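Local coordinates for basic membrane lipoprotein (Brucella melitensis biovar Abortus, PDB 3S99) that binds adenine, probably also other purines such as guanine, and may serve an ABC-type uptake system for them, at residues H115-K120 with A127-F132; I155-V160 with T213-S218; E162-I167 with L341-Y346; V183-V188 with V350-P355. All coordinates share one frame; numbering follows the deposited sequence.

How the contacts relate
Contact 1 comes first along the chain. It closes a short loop between strands 112-116 and 125-130 of the all-parallel sheet and is complete before the others begin. The remaining three cross one another: all their first segments come before any of their second segments, which follow in the same order. Contact 2 joins neighbouring strands 151-156 and 211-214 of the mixed sheet. Contact 3 ties helix 161-175, which follows strand 151-156, to the chain after helix 337-341. Contact 4 brings the C-terminal residues to strand 182-187, at the border of the mixed sheet. Contacts 1, 2 and 3 all touch adenine, and contacts 1 and 2 reach it from different sheets, their centres about 17 Å apart.

Contact 1: residues H115-K120 with A127-F132. With ADE (adenine), chain T.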
loop_
_atom_site.group_PDB
_atom_site.type_symbol
_atom_site.label_atom_id
_atom_site.label_comp_id
_atom_site.label_asym_id
_atom_site.label_seq_id
_atom_site.Cartn_x
_atom_site.Cartn_y
_atom_site.Cartn_z
ATOM N N HIS A 115 -11.005 2.523 -9.596
ATOM C CA HIS A 115 -10.263 1.342 -9.256
ATOM C C HIS A 115 -8.927 1.704 -8.550
ATOM O O HIS A 115 -8.128 2.515 -9.046
ATOM C CB HIS A 115 -9.945 0.499 -10.484
ATOM C CG HIS A 115 -9.078 -0.667 -10.146
ATOM N ND1 HIS A 115 -7.796 -0.823 -10.643
ATOM C CD2 HIS A 115 -9.269 -1.669 -9.255
ATOM C CE1 HIS A 115 -7.262 -1.916 -10.113
ATOM N NE2 HIS A 115 -8.131 -2.443 -9.265
ATOM N N ALA A 116 -8.685 1.056 -7.425
ATOM C CA ALA A 116 -7.508 1.315 -6.598
ATOM C C ALA A 116 -6.273 0.588 -7.111
ATOM O O ALA A 116 -6.264 -0.622 -7.222
ATOM C CB ALA A 116 -7.810 0.889 -5.142
ATOM N N THR A 117 -5.237 1.358 -7.440
ATOM C CA THR A 117 -3.881 0.875 -7.746
ATOM C C THR A 117 -3.713 0.278 -9.127
ATOM O O THR A 117 -2.618 -0.141 -9.462
ATOM C CB THR A 117 -3.281 -0.115 -6.688
ATOM O OG1 THR A 117 -3.795 -1.442 -6.886
ATOM C CG2 THR A 117 -3.600 0.335 -5.267
ATOM N N GLY A 118 -4.771 0.204 -9.934
ATOM C CA GLY A 118 -4.612 -0.299 -11.277
ATOM C C GLY A 118 -4.078 0.794 -12.217
ATOM O O GLY A 118 -3.972 1.934 -11.812
ATOM N N TYR A 119 -3.756 0.426 -13.446
ATOM C CA TYR A 119 -3.298 1.375 -14.504
ATOM C C TYR A 119 -4.268 1.446 -15.683
ATOM O O TYR A 119 -3.949 2.034 -16.723
ATOM C CB TYR A 119 -1.929 0.950 -15.045
ATOM C CG TYR A 119 -1.859 -0.494 -15.465
ATOM C CD1 TYR A 119 -2.323 -0.896 -16.705
ATOM C CD2 TYR A 119 -1.349 -1.469 -14.612
ATOM C CE1 TYR A 119 -2.273 -2.214 -17.097
ATOM C CE2 TYR A 119 -1.302 -2.806 -15.002
ATOM C CZ TYR A 119 -1.754 -3.159 -16.256
ATOM O OH TYR A 119 -1.736 -4.462 -16.689
ATOM N N LYS A 120 -5.442 0.822 -15.551
ATOM C CA LYS A 120 -6.403 0.797 -16.645
ATOM C C LYS A 120 -7.543 1.776 -16.361
ATOM O O LYS A 120 -8.020 1.882 -15.235
ATOM C CB LYS A 120 -6.950 -0.617 -16.830
ATOM C CG LYS A 120 -5.950 -1.616 -17.474
ATOM C CD LYS A 120 -6.611 -2.949 -17.726
ATOM C CE LYS A 120 -5.609 -3.948 -18.326
ATOM N NZ LYS A 120 -6.270 -5.241 -18.707
ATOM N N ALA A 127 -8.579 5.398 -12.310
ATOM C CA ALA A 127 -7.613 4.561 -11.642
ATOM C C ALA A 127 -6.863 5.433 -10.684
ATOM O O ALA A 127 -6.255 6.446 -11.056
ATOM C CB ALA A 127 -6.611 3.907 -12.653
ATOM N N TYR A 128 -6.827 5.002 -9.443
ATOM C CA TYR A 128 -6.160 5.763 -8.436
ATOM C C TYR A 128 -5.129 4.917 -7.726
ATOM O O TYR A 128 -5.448 3.920 -7.067
ATOM C CB TYR A 128 -7.186 6.444 -7.523
ATOM C CG TYR A 128 -8.046 5.514 -6.639
ATOM C CD1 TYR A 128 -9.174 4.885 -7.140
ATOM C CD2 TYR A 128 -7.714 5.288 -5.305
ATOM C CE1 TYR A 128 -9.951 4.057 -6.335
ATOM C CE2 TYR A 128 -8.468 4.464 -4.507
ATOM C CZ TYR A 128 -9.605 3.861 -5.023
ATOM O OH TYR A 128 -10.381 3.052 -4.225
ATOM N N ASN A 129 -3.868 5.322 -7.894
ATOM C CA ASN A 129 -2.722 4.608 -7.360
ATOM C C ASN A 129 -1.918 5.499 -6.396
ATOM O O ASN A 129 -1.915 6.719 -6.538
ATOM C CB ASN A 129 -1.860 4.117 -8.554
ATOM C CG ASN A 129 -0.885 3.020 -8.161
ATOM O OD1 ASN A 129 -0.950 2.525 -7.041
ATOM N ND2 ASN A 129 0.011 2.616 -9.097
ATOM N N ALA A 130 -1.281 4.890 -5.392
ATOM C CA ALA A 130 -0.475 5.614 -4.408
ATOM C C ALA A 130 0.946 5.134 -4.502
ATOM O O ALA A 130 1.175 3.936 -4.648
ATOM C CB ALA A 130 -0.987 5.387 -2.982
ATOM N N ARG A 131 1.903 6.054 -4.383
ATOM C CA ARG A 131 3.312 5.680 -4.352
ATOM C C ARG A 131 3.701 5.147 -2.963
ATOM O O ARG A 131 4.493 5.787 -2.246
ATOM C CB ARG A 131 4.191 6.882 -4.688
ATOM C CG ARG A 131 3.934 7.466 -6.060
ATOM C CD ARG A 131 4.976 8.520 -6.440
ATOM N NE ARG A 131 4.629 9.136 -7.715
ATOM C CZ ARG A 131 4.980 8.689 -8.918
ATOM N NH1 ARG A 131 5.755 7.630 -9.056
ATOM N NH2 ARG A 131 4.552 9.320 -10.016
ATOM N N PHE A 132 3.148 3.987 -2.589
ATOM C CA PHE A 132 3.444 3.416 -1.286
ATOM C C PHE A 132 4.954 3.242 -1.032
ATOM O O PHE A 132 5.418 3.324 0.089
ATOM C CB PHE A 132 2.807 2.042 -1.123
ATOM C CG PHE A 132 1.354 1.967 -1.526
ATOM C CD1 PHE A 132 0.368 2.512 -0.729
ATOM C CD2 PHE A 132 0.979 1.328 -2.691
ATOM C CE1 PHE A 132 -0.949 2.417 -1.090
ATOM C CE2 PHE A 132 -0.364 1.218 -3.046
ATOM C CZ PHE A 132 -1.320 1.779 -2.237
HETATM N N9 ADE T . -4.341 -3.919 -4.062
HETATM C C8 ADE T . -3.200 -3.160 -4.205
HETATM N N7 ADE T . -2.460 -3.067 -3.126
HETATM C C5 ADE T . -3.215 -3.847 -2.243
HETATM C C6 ADE T . -2.964 -4.149 -0.933
HETATM N N6 ADE T . -1.862 -3.611 -0.389
HETATM N N1 ADE T . -3.866 -4.942 -0.268
HETATM C C2 ADE T . -4.940 -5.402 -0.932
HETATM N N3 ADE T . -5.286 -5.180 -2.201
HETATM C C4 ADE T . -4.358 -4.386 -2.782
#
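The ring of Tyr-128 lies over the backbone of Ala-116. Ala-116 CA sits 3.7 Å from the ring centroid and only 14° off the ring normal, a CH-pi contact over one face. Ala-116 CB continues the cover toward the hydroxyl end and comes 3.5 Å from Tyr-128 CZ. The ring reaches back over the neighbouring strand because Tyr-128 CG stands between its own N and carbonyl carbon (chi1 67°). Its hydroxyl is hydrogen-bonded to Tyr-259. The Phe-132 ring has Ala-130 O over one face, and at its edge, near the ring plane, Thr-117 CG2 approaches Phe-132 CE2 to 4.0 Å.

The backbones pair as parallel strands, with His-115 opposite Ala-127 and Ala-116 opposite Tyr-128. Tyr-128 N donates to His-115 O at 2.8 Å, and Thr-117 N donates to Tyr-128 O. The pair belongs to the parallel sheet of a periplasmic-binding-protein fold, and the chain after strand 112-116 runs into the adenine pocket.

Thr-117 turns there with positive phi. Its OG1 donates to Ala-116 O at 2.6 Å and lies 3.2 Å from adenine C8. The side chain of Asn-129 crosses that of Thr-117 at about a right angle, and Asn-129 OD1 stands 3.5 Å from Thr-117 CB. Ala-127 CB packs against two carbonyl oxygens, those of Gly-118 and Lys-120.

Contact 2: residues I155-V160 with T213-S218; sequences IGSVPV and TQHTDS. With ADE (adenine), chain T.
Two backbone hydrogen bonds join Ile-155 to the partner strand in parallel register. Ile-155 N donates to Thr-213 O, and His-215 N donates to Ile-155 O at 2.8 Å. Past the strand ends a side chain takes over. Ser-157 OG donates to His-215 O at 3.0 Å, coming from above the carbonyl plane. Its chi1 of 36° swings the hydroxyl toward that oxygen.

Apolar contacts add to these bonds. Ile-155 CB meets Gln-214 CB at 3.9 Å, and Ile-155 CG2 meets Thr-216 CG2 at 4.0 Å. Thr-216 CG2 also rests against Ser-157 CA.

A third group of bonds shapes the loop. The amide nitrogen of Gln-214 holds two carbonyls, Thr-216 O and Ser-218 O, each 2.8 Å from Gln-214 NE2 and both near the amide plane. This fixes the rotation of the amide and braces the turn that carries Asp-217.

Toward the ligand, Asp-217 OD1 lies 2.7 Å from adenine N1. Adenine N6 lies at the edge of the His-215 ring, whose NE2 is hydrogen-bonded to Glu-162. The arrangement is that of a ligand site at the C-terminal ends of parallel strands, as in the periplasmic binding proteins.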
loop_
_atom_site.group_PDB
_atom_site.type_symbol
_atom_site.label_atom_id
_atom_site.label_comp_id
_atom_site.label_asym_id
_atom_site.label_seq_id
_atom_site.Cartn_x
_atom_site.Cartn_y
_atom_site.Cartn_z
ATOM N N ILE A 155 7.120 -9.854 4.871
ATOM C CA ILE A 155 5.980 -10.748 4.601
ATOM C C ILE A 155 5.300 -10.257 3.324
ATOM O O ILE A 155 4.615 -9.233 3.328
ATOM C CB ILE A 155 5.014 -10.786 5.761
ATOM C CG1 ILE A 155 5.744 -11.283 6.999
ATOM C CG2 ILE A 155 3.771 -11.691 5.437
ATOM C CD1 ILE A 155 4.953 -11.165 8.287
ATOM N N GLY A 156 5.536 -10.976 2.227
ATOM C CA GLY A 156 5.023 -10.594 0.941
ATOM C C GLY A 156 3.634 -11.153 0.758
ATOM O O GLY A 156 3.290 -12.195 1.322
ATOM N N SER A 157 2.827 -10.440 -0.020
ATOM C CA SER A 157 1.478 -10.882 -0.389
ATOM C C SER A 157 1.578 -11.688 -1.670
ATOM O O SER A 157 1.814 -12.899 -1.626
ATOM C CB SER A 157 0.567 -9.657 -0.585
ATOM O OG SER A 157 1.271 -8.547 -1.184
ATOM N N VAL A 158 1.443 -10.993 -2.801
ATOM C CA VAL A 158 1.583 -11.594 -4.119
ATOM C C VAL A 158 2.637 -10.773 -4.846
ATOM O O VAL A 158 2.708 -9.568 -4.655
ATOM C CB VAL A 158 0.256 -11.571 -4.931
ATOM C CG1 VAL A 158 -0.726 -12.675 -4.445
ATOM C CG2 VAL A 158 -0.400 -10.237 -4.840
ATOM N N PRO A 159 3.447 -11.420 -5.700
ATOM C CA PRO A 159 4.572 -10.740 -6.333
ATOM C C PRO A 159 4.168 -9.863 -7.538
ATOM O O PRO A 159 4.721 -9.984 -8.621
ATOM C CB PRO A 159 5.485 -11.912 -6.746
ATOM C CG PRO A 159 4.553 -13.017 -7.016
ATOM C CD PRO A 159 3.426 -12.864 -6.017
ATOM N N VAL A 160 3.222 -8.953 -7.345
ATOM C CA VAL A 160 2.871 -8.021 -8.396
ATOM C C VAL A 160 3.831 -6.822 -8.320
ATOM O O VAL A 160 4.488 -6.612 -7.287
ATOM C CB VAL A 160 1.415 -7.594 -8.266
ATOM C CG1 VAL A 160 0.464 -8.836 -8.519
ATOM C CG2 VAL A 160 1.192 -6.917 -6.896
ATOM N N THR A 213 8.178 -6.442 8.723
ATOM C CA THR A 213 7.398 -5.578 7.887
ATOM C C THR A 213 6.635 -6.427 6.893
ATOM O O THR A 213 7.017 -7.585 6.620
ATOM C CB THR A 213 8.331 -4.586 7.122
ATOM O OG1 THR A 213 7.536 -3.545 6.535
ATOM C CG2 THR A 213 9.081 -5.305 6.064
ATOM N N GLN A 214 5.621 -5.839 6.285
ATOM C CA GLN A 214 4.693 -6.624 5.440
ATOM C C GLN A 214 4.076 -5.857 4.289
ATOM O O GLN A 214 3.992 -4.634 4.331
ATOM C CB GLN A 214 3.552 -7.179 6.286
ATOM C CG GLN A 214 2.514 -6.122 6.636
ATOM C CD GLN A 214 1.576 -6.565 7.700
ATOM O OE1 GLN A 214 2.005 -7.020 8.777
ATOM N NE2 GLN A 214 0.276 -6.413 7.440
ATOM N N HIS A 215 3.624 -6.600 3.273
ATOM C CA HIS A 215 2.707 -6.063 2.265
ATOM C C HIS A 215 1.380 -6.825 2.208
ATOM O O HIS A 215 0.689 -6.840 1.184
ATOM C CB HIS A 215 3.375 -6.066 0.903
ATOM C CG HIS A 215 2.887 -4.994 -0.020
ATOM N ND1 HIS A 215 3.752 -4.166 -0.716
ATOM C CD2 HIS A 215 1.635 -4.653 -0.419
ATOM C CE1 HIS A 215 3.047 -3.344 -1.477
ATOM N NE2 HIS A 215 1.763 -3.633 -1.336
ATOM N N THR A 216 1.029 -7.456 3.325
ATOM C CA THR A 216 -0.297 -8.044 3.518
ATOM C C THR A 216 -1.158 -7.077 4.355
ATOM O O THR A 216 -0.668 -6.037 4.841
ATOM C CB THR A 216 -0.153 -9.392 4.203
ATOM O OG1 THR A 216 0.539 -9.213 5.461
ATOM C CG2 THR A 216 0.617 -10.386 3.265
ATOM N N ASP A 217 -2.433 -7.412 4.513
ATOM C CA ASP A 217 -3.479 -6.445 4.893
ATOM C C ASP A 217 -3.784 -6.335 6.380
ATOM O O ASP A 217 -4.413 -5.368 6.813
ATOM C CB ASP A 217 -4.777 -6.798 4.138
ATOM C CG ASP A 217 -4.684 -6.525 2.625
ATOM O OD1 ASP A 217 -3.622 -5.991 2.177
ATOM O OD2 ASP A 217 -5.691 -6.808 1.890
ATOM N N SER A 218 -3.362 -7.322 7.173
ATOM C CA SER A 218 -3.898 -7.437 8.525
ATOM C C SER A 218 -2.883 -7.097 9.602
ATOM O O SER A 218 -1.685 -6.980 9.338
ATOM C CB SER A 218 -4.458 -8.851 8.793
ATOM O OG SER A 218 -3.435 -9.690 9.273
HETATM N N9 ADE T . -4.341 -3.919 -4.062
HETATM C C8 ADE T . -3.200 -3.160 -4.205
HETATM N N7 ADE T . -2.460 -3.067 -3.126
HETATM C C5 ADE T . -3.215 -3.847 -2.243
HETATM C C6 ADE T . -2.964 -4.149 -0.933
HETATM N N6 ADE T . -1.862 -3.611 -0.389
HETATM N N1 ADE T . -3.866 -4.942 -0.268
HETATM C C2 ADE T . -4.940 -5.402 -0.932
HETATM N N3 ADE T . -5.286 -5.180 -2.201
HETATM C C4 ADE T . -4.358 -4.386 -2.782
#

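Contact 3: residues E162-I167 with L341-Y346. With ADE (adenine), chain T.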
loop_
_atom_site.group_PDB
_atom_site.type_symbol
_atom_site.label_atom_id
_atom_site.label_comp_id
_atom_site.label_asym_id
_atom_site.label_seq_id
_atom_site.Cartn_x
_atom_site.Cartn_y
_atom_site.Cartn_z
ATOM N N GLU A 162 3.592 -3.647 -7.679
ATOM C CA GLU A 162 3.475 -2.831 -6.446
ATOM C C GLU A 162 4.292 -3.401 -5.260
ATOM O O GLU A 162 4.943 -2.647 -4.503
ATOM C CB GLU A 162 2.015 -2.677 -6.013
ATOM C CG GLU A 162 1.809 -1.907 -4.696
ATOM C CD GLU A 162 0.365 -1.871 -4.267
ATOM O OE1 GLU A 162 -0.491 -1.642 -5.155
ATOM O OE2 GLU A 162 0.078 -2.074 -3.059
ATOM N N VAL A 163 4.277 -4.722 -5.121
ATOM C CA VAL A 163 4.978 -5.363 -4.011
ATOM C C VAL A 163 6.485 -5.400 -4.255
ATOM O O VAL A 163 7.264 -5.137 -3.321
ATOM C CB VAL A 163 4.403 -6.766 -3.727
ATOM C CG1 VAL A 163 5.132 -7.410 -2.549
ATOM C CG2 VAL A 163 2.894 -6.655 -3.451
ATOM N N VAL A 164 6.891 -5.672 -5.500
ATOM C CA VAL A 164 8.299 -5.652 -5.858
ATOM C C VAL A 164 8.889 -4.244 -5.663
ATOM O O VAL A 164 9.972 -4.101 -5.114
ATOM C CB VAL A 164 8.569 -6.093 -7.296
ATOM C CG1 VAL A 164 10.058 -6.048 -7.575
ATOM C CG2 VAL A 164 8.033 -7.508 -7.554
ATOM N N GLN A 165 8.183 -3.216 -6.126
ATOM C CA GLN A 165 8.565 -1.844 -5.820
ATOM C C GLN A 165 8.850 -1.630 -4.326
ATOM O O GLN A 165 9.833 -1.007 -3.962
ATOM C CB GLN A 165 7.462 -0.869 -6.207
ATOM C CG GLN A 165 7.142 -0.714 -7.715
ATOM C CD GLN A 165 5.817 0.057 -7.872
ATOM O OE1 GLN A 165 5.441 0.809 -6.962
ATOM N NE2 GLN A 165 5.096 -0.161 -8.982
ATOM N N GLY A 166 7.957 -2.126 -3.477
ATOM C CA GLY A 166 8.023 -1.890 -2.039
ATOM C C GLY A 166 9.212 -2.559 -1.386
ATOM O O GLY A 166 9.897 -1.956 -0.554
ATOM N N ILE A 167 9.482 -3.788 -1.802
ATOM C CA ILE A 167 10.643 -4.521 -1.335
ATOM C C ILE A 167 11.913 -3.775 -1.772
ATOM O O ILE A 167 12.827 -3.542 -0.960
ATOM C CB ILE A 167 10.637 -5.965 -1.873
ATOM C CG1 ILE A 167 9.476 -6.763 -1.261
ATOM C CG2 ILE A 167 11.978 -6.661 -1.592
ATOM C CD1 ILE A 167 9.216 -8.175 -1.928
ATOM N N LEU A 341 5.903 0.380 -12.896
ATOM C CA LEU A 341 4.545 -0.166 -12.941
ATOM C C LEU A 341 4.553 -1.595 -13.433
ATOM O O LEU A 341 3.608 -2.365 -13.188
ATOM C CB LEU A 341 3.641 0.708 -13.834
ATOM C CG LEU A 341 3.085 1.991 -13.204
ATOM C CD1 LEU A 341 2.156 2.690 -14.185
ATOM C CD2 LEU A 341 2.319 1.682 -11.916
ATOM N N GLY A 342 5.612 -1.955 -14.144
ATOM C CA GLY A 342 5.808 -3.338 -14.553
ATOM C C GLY A 342 6.929 -4.026 -13.809
ATOM O O GLY A 342 7.348 -5.094 -14.232
ATOM N N MET A 343 7.408 -3.447 -12.699
ATOM C CA MET A 343 8.634 -3.925 -12.020
ATOM C C MET A 343 8.574 -5.413 -11.660
ATOM O O MET A 343 7.700 -5.852 -10.902
ATOM C CB MET A 343 8.935 -3.106 -10.759
ATOM C CG MET A 343 10.376 -3.240 -10.228
ATOM S SD MET A 343 10.610 -2.090 -8.870
ATOM C CE MET A 343 12.145 -1.307 -9.329
ATOM N N ASN A 344 9.508 -6.175 -12.224
ATOM C CA ASN A 344 9.547 -7.629 -12.028
ATOM C C ASN A 344 10.984 -8.140 -11.789
ATOM O O ASN A 344 11.336 -9.250 -12.155
ATOM C CB ASN A 344 8.883 -8.336 -13.221
ATOM C CG ASN A 344 9.622 -8.101 -14.526
ATOM O OD1 ASN A 344 10.615 -7.361 -14.580
ATOM N ND2 ASN A 344 9.148 -8.730 -15.590
ATOM N N PHE A 345 11.798 -7.303 -11.156
ATOM C CA PHE A 345 13.158 -7.650 -10.780
ATOM C C PHE A 345 13.469 -7.010 -9.436
ATOM O O PHE A 345 12.826 -6.029 -9.039
ATOM C CB PHE A 345 14.144 -7.134 -11.823
ATOM C CG PHE A 345 14.097 -5.655 -12.021
ATOM C CD1 PHE A 345 13.240 -5.098 -12.970
ATOM C CD2 PHE A 345 14.897 -4.804 -11.246
ATOM C CE1 PHE A 345 13.175 -3.727 -13.136
ATOM C CE2 PHE A 345 14.842 -3.424 -11.418
ATOM C CZ PHE A 345 13.981 -2.887 -12.371
ATOM N N TYR A 346 14.441 -7.582 -8.731
ATOM C CA TYR A 346 14.892 -7.032 -7.462
ATOM C C TYR A 346 16.141 -6.213 -7.692
ATOM O O TYR A 346 16.851 -6.430 -8.655
ATOM C CB TYR A 346 15.217 -8.123 -6.455
ATOM C CG TYR A 346 14.029 -8.773 -5.796
ATOM C CD1 TYR A 346 13.026 -8.009 -5.185
ATOM C CD2 TYR A 346 13.916 -10.149 -5.749
ATOM C CE1 TYR A 346 11.957 -8.618 -4.570
ATOM C CE2 TYR A 346 12.859 -10.766 -5.117
ATOM C CZ TYR A 346 11.881 -10.001 -4.523
ATOM O OH TYR A 346 10.821 -10.636 -3.893
HETATM N N9 ADE T . -4.341 -3.919 -4.062
HETATM C C8 ADE T . -3.200 -3.160 -4.205
HETATM N N7 ADE T . -2.460 -3.067 -3.126
HETATM C C5 ADE T . -3.215 -3.847 -2.243
HETATM C C6 ADE T . -2.964 -4.149 -0.933
HETATM N N6 ADE T . -1.862 -3.611 -0.389
HETATM N N1 ADE T . -3.866 -4.942 -0.268
HETATM C C2 ADE T . -4.940 -5.402 -0.932
HETATM N N3 ADE T . -5.286 -5.180 -2.201
HETATM C C4 ADE T . -4.358 -4.386 -2.782
#
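Val-164 turns its CB toward the loop 341-346. Its CB lies 3.7 Å from Met-343 O. CG2 meets the same oxygen. CG1 goes further: it stands anti to the backbone N (chi1 180°) and projects between two parts of the loop. There Val-164 CG1 comes 3.1 Å from Phe-345 O, a close approach, and 3.9 Å from Met-343 CG. It also approaches the Tyr-346 ring obliquely.

Two more residues of the helix flank this valine. On Gln-165, the backbone CA lies 3.7 Å from Met-343 SD, and Gln-165 CG touches the same sulfur. The amide of Gln-165 is tied by NE2 to Leu-340 O. One turn along from Val-164, Ile-167 brings CG2 obliquely to the tyrosine, 3.6 Å from Tyr-346 CE1.

Glu-162 points away from the loop. Its OE2 lies 2.7 Å from adenine N7. Helix 161-175 thus carries a ligand-pocket residue near its start and, on another side, packs against the chain that follows helix 337-341. Strand 182-187 adds Trp-187, which touches Val-163, Ile-167 and Tyr-346.

Contact 4: residues V183-V188 with V350-P355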
loop_
_atom_site.group_PDB
_atom_site.type_symbol
_atom_site.label_atom_id
_atom_site.label_comp_id
_atom_site.label_asym_id
_atom_site.label_seq_id
_atom_site.Cartn_x
_atom_site.Cartn_y
_atom_site.Cartn_z
ATOM N N VAL A 183 17.126 -8.639 3.779
ATOM C CA VAL A 183 15.752 -9.076 4.093
ATOM C C VAL A 183 15.570 -10.565 3.824
ATOM O O VAL A 183 16.195 -11.125 2.920
ATOM C CB VAL A 183 14.684 -8.305 3.288
ATOM C CG1 VAL A 183 14.641 -6.844 3.751
ATOM C CG2 VAL A 183 14.963 -8.419 1.800
ATOM N N LYS A 184 14.720 -11.195 4.638
ATOM C CA LYS A 184 14.242 -12.555 4.397
ATOM C C LYS A 184 12.766 -12.453 4.028
ATOM O O LYS A 184 11.961 -11.931 4.799
ATOM C CB LYS A 184 14.419 -13.426 5.637
ATOM C CG LYS A 184 15.887 -13.673 6.056
ATOM C CD LYS A 184 16.032 -14.981 6.862
ATOM C CE LYS A 184 17.479 -15.334 7.168
ATOM N NZ LYS A 184 17.969 -14.637 8.388
ATOM N N VAL A 185 12.405 -12.934 2.843
ATOM C CA VAL A 185 11.046 -12.795 2.354
ATOM C C VAL A 185 10.291 -14.094 2.444
ATOM O O VAL A 185 10.794 -15.131 2.005
ATOM C CB VAL A 185 11.020 -12.341 0.890
ATOM C CG1 VAL A 185 9.583 -12.164 0.408
ATOM C CG2 VAL A 185 11.818 -11.061 0.726
ATOM N N ILE A 186 9.085 -14.038 2.999
ATOM C CA ILE A 186 8.156 -15.169 2.925
ATOM C C ILE A 186 6.902 -14.701 2.205
ATOM O O ILE A 186 6.375 -13.646 2.552
ATOM C CB ILE A 186 7.771 -15.706 4.319
ATOM C CG1 ILE A 186 8.983 -16.375 4.971
ATOM C CG2 ILE A 186 6.609 -16.738 4.195
ATOM C CD1 ILE A 186 8.678 -17.098 6.311
ATOM N N TRP A 187 6.446 -15.456 1.200
ATOM C CA TRP A 187 5.236 -15.080 0.438
ATOM C C TRP A 187 4.007 -15.749 1.032
ATOM O O TRP A 187 4.014 -16.919 1.250
ATOM C CB TRP A 187 5.383 -15.459 -1.046
ATOM C CG TRP A 187 6.374 -14.598 -1.708
ATOM C CD1 TRP A 187 7.669 -14.894 -1.950
ATOM C CD2 TRP A 187 6.169 -13.262 -2.161
ATOM N NE1 TRP A 187 8.300 -13.826 -2.545
ATOM C CE2 TRP A 187 7.392 -12.813 -2.700
ATOM C CE3 TRP A 187 5.063 -12.398 -2.175
ATOM C CZ2 TRP A 187 7.553 -11.520 -3.237
ATOM C CZ3 TRP A 187 5.208 -11.133 -2.736
ATOM C CH2 TRP A 187 6.457 -10.697 -3.243
ATOM N N VAL A 188 2.960 -14.971 1.285
ATOM C CA VAL A 188 1.672 -15.467 1.808
ATOM C C VAL A 188 0.767 -15.938 0.658
ATOM O O VAL A 188 -0.098 -16.802 0.828
ATOM C CB VAL A 188 0.968 -14.305 2.609
ATOM C CG1 VAL A 188 -0.516 -14.639 2.972
ATOM C CG2 VAL A 188 1.755 -14.006 3.857
ATOM N N VAL A 350 18.951 -8.095 -2.461
ATOM C CA VAL A 350 17.799 -8.909 -2.130
ATOM C C VAL A 350 18.164 -10.367 -2.444
ATOM O O VAL A 350 18.813 -10.666 -3.465
ATOM C CB VAL A 350 16.519 -8.463 -2.899
ATOM C CG1 VAL A 350 15.314 -9.350 -2.512
ATOM C CG2 VAL A 350 16.203 -6.952 -2.644
ATOM N N ASP A 351 17.742 -11.279 -1.584
ATOM C CA ASP A 351 18.115 -12.689 -1.740
ATOM C C ASP A 351 16.993 -13.560 -2.337
ATOM O O ASP A 351 17.243 -14.649 -2.829
ATOM C CB ASP A 351 18.628 -13.209 -0.388
ATOM C CG ASP A 351 19.887 -12.454 0.068
ATOM O OD1 ASP A 351 20.818 -12.297 -0.768
ATOM O OD2 ASP A 351 19.943 -11.996 1.236
ATOM N N ASP A 352 15.772 -13.043 -2.342
ATOM C CA ASP A 352 14.607 -13.786 -2.816
ATOM C C ASP A 352 14.621 -14.073 -4.344
ATOM O O ASP A 352 15.229 -13.342 -5.131
ATOM C CB ASP A 352 13.356 -13.012 -2.409
ATOM C CG ASP A 352 12.071 -13.808 -2.602
ATOM O OD1 ASP A 352 12.062 -15.024 -2.326
ATOM O OD2 ASP A 352 11.067 -13.209 -2.997
ATOM N N LYS A 353 13.996 -15.176 -4.748
ATOM C CA LYS A 353 13.818 -15.475 -6.175
ATOM C C LYS A 353 12.414 -15.045 -6.504
ATOM O O LYS A 353 11.469 -15.502 -5.856
ATOM C CB LYS A 353 13.980 -16.975 -6.492
ATOM N N LEU A 354 12.267 -14.179 -7.498
ATOM C CA LEU A 354 10.959 -13.657 -7.831
ATOM C C LEU A 354 10.112 -14.739 -8.547
ATOM O O LEU A 354 10.542 -15.281 -9.575
ATOM C CB LEU A 354 11.088 -12.366 -8.656
ATOM C CG LEU A 354 9.976 -11.317 -8.492
ATOM C CD1 LEU A 354 9.560 -11.101 -7.047
ATOM C CD2 LEU A 354 10.430 -10.003 -9.091
ATOM N N PRO A 355 8.927 -15.081 -7.969
ATOM C CA PRO A 355 7.953 -16.019 -8.581
ATOM C C PRO A 355 7.518 -15.656 -10.000
ATOM O O PRO A 355 7.907 -16.347 -10.945
ATOM C CB PRO A 355 6.745 -15.942 -7.637
ATOM C CG PRO A 355 7.320 -15.521 -6.297
ATOM C CD PRO A 355 8.490 -14.639 -6.622
HETATM O O HOH W 1 18.424 -9.851 1.351
#
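The indole of Trp-187 meets the carboxylate of Asp-352 with its N-H edge. Trp-187 NE1 donates to Asp-352 OD2 at 2.9 Å, with an angle of 161° at the hydrogen. The oxygen lies near the ring plane and is met on its syn side, while the ring and carboxylate planes are 31° apart. Asp-352 CG is anti to its backbone N (chi1 -169°), which extends the carboxylate toward the strand. The same OD2 also takes the hydroxyl of Tyr-346, so two donors hold it.

Opposite faces of the indole are covered differently. Val-185 CG1 stands 3.6 Å above one, and Pro-355 CG lies over the other, both toward the rim. Val-185 also crosses Asp-352 at about a right angle, its CG1 3.9 Å from Asp-352 OD2. At the far end a water accepts from Val-183 N and bridges to Asp-351 OD2.

The last residues of the model thus run beside strand 182-187, an edge strand of the mixed sheet, with helix 161-175 touching both Trp-187 and Leu-354.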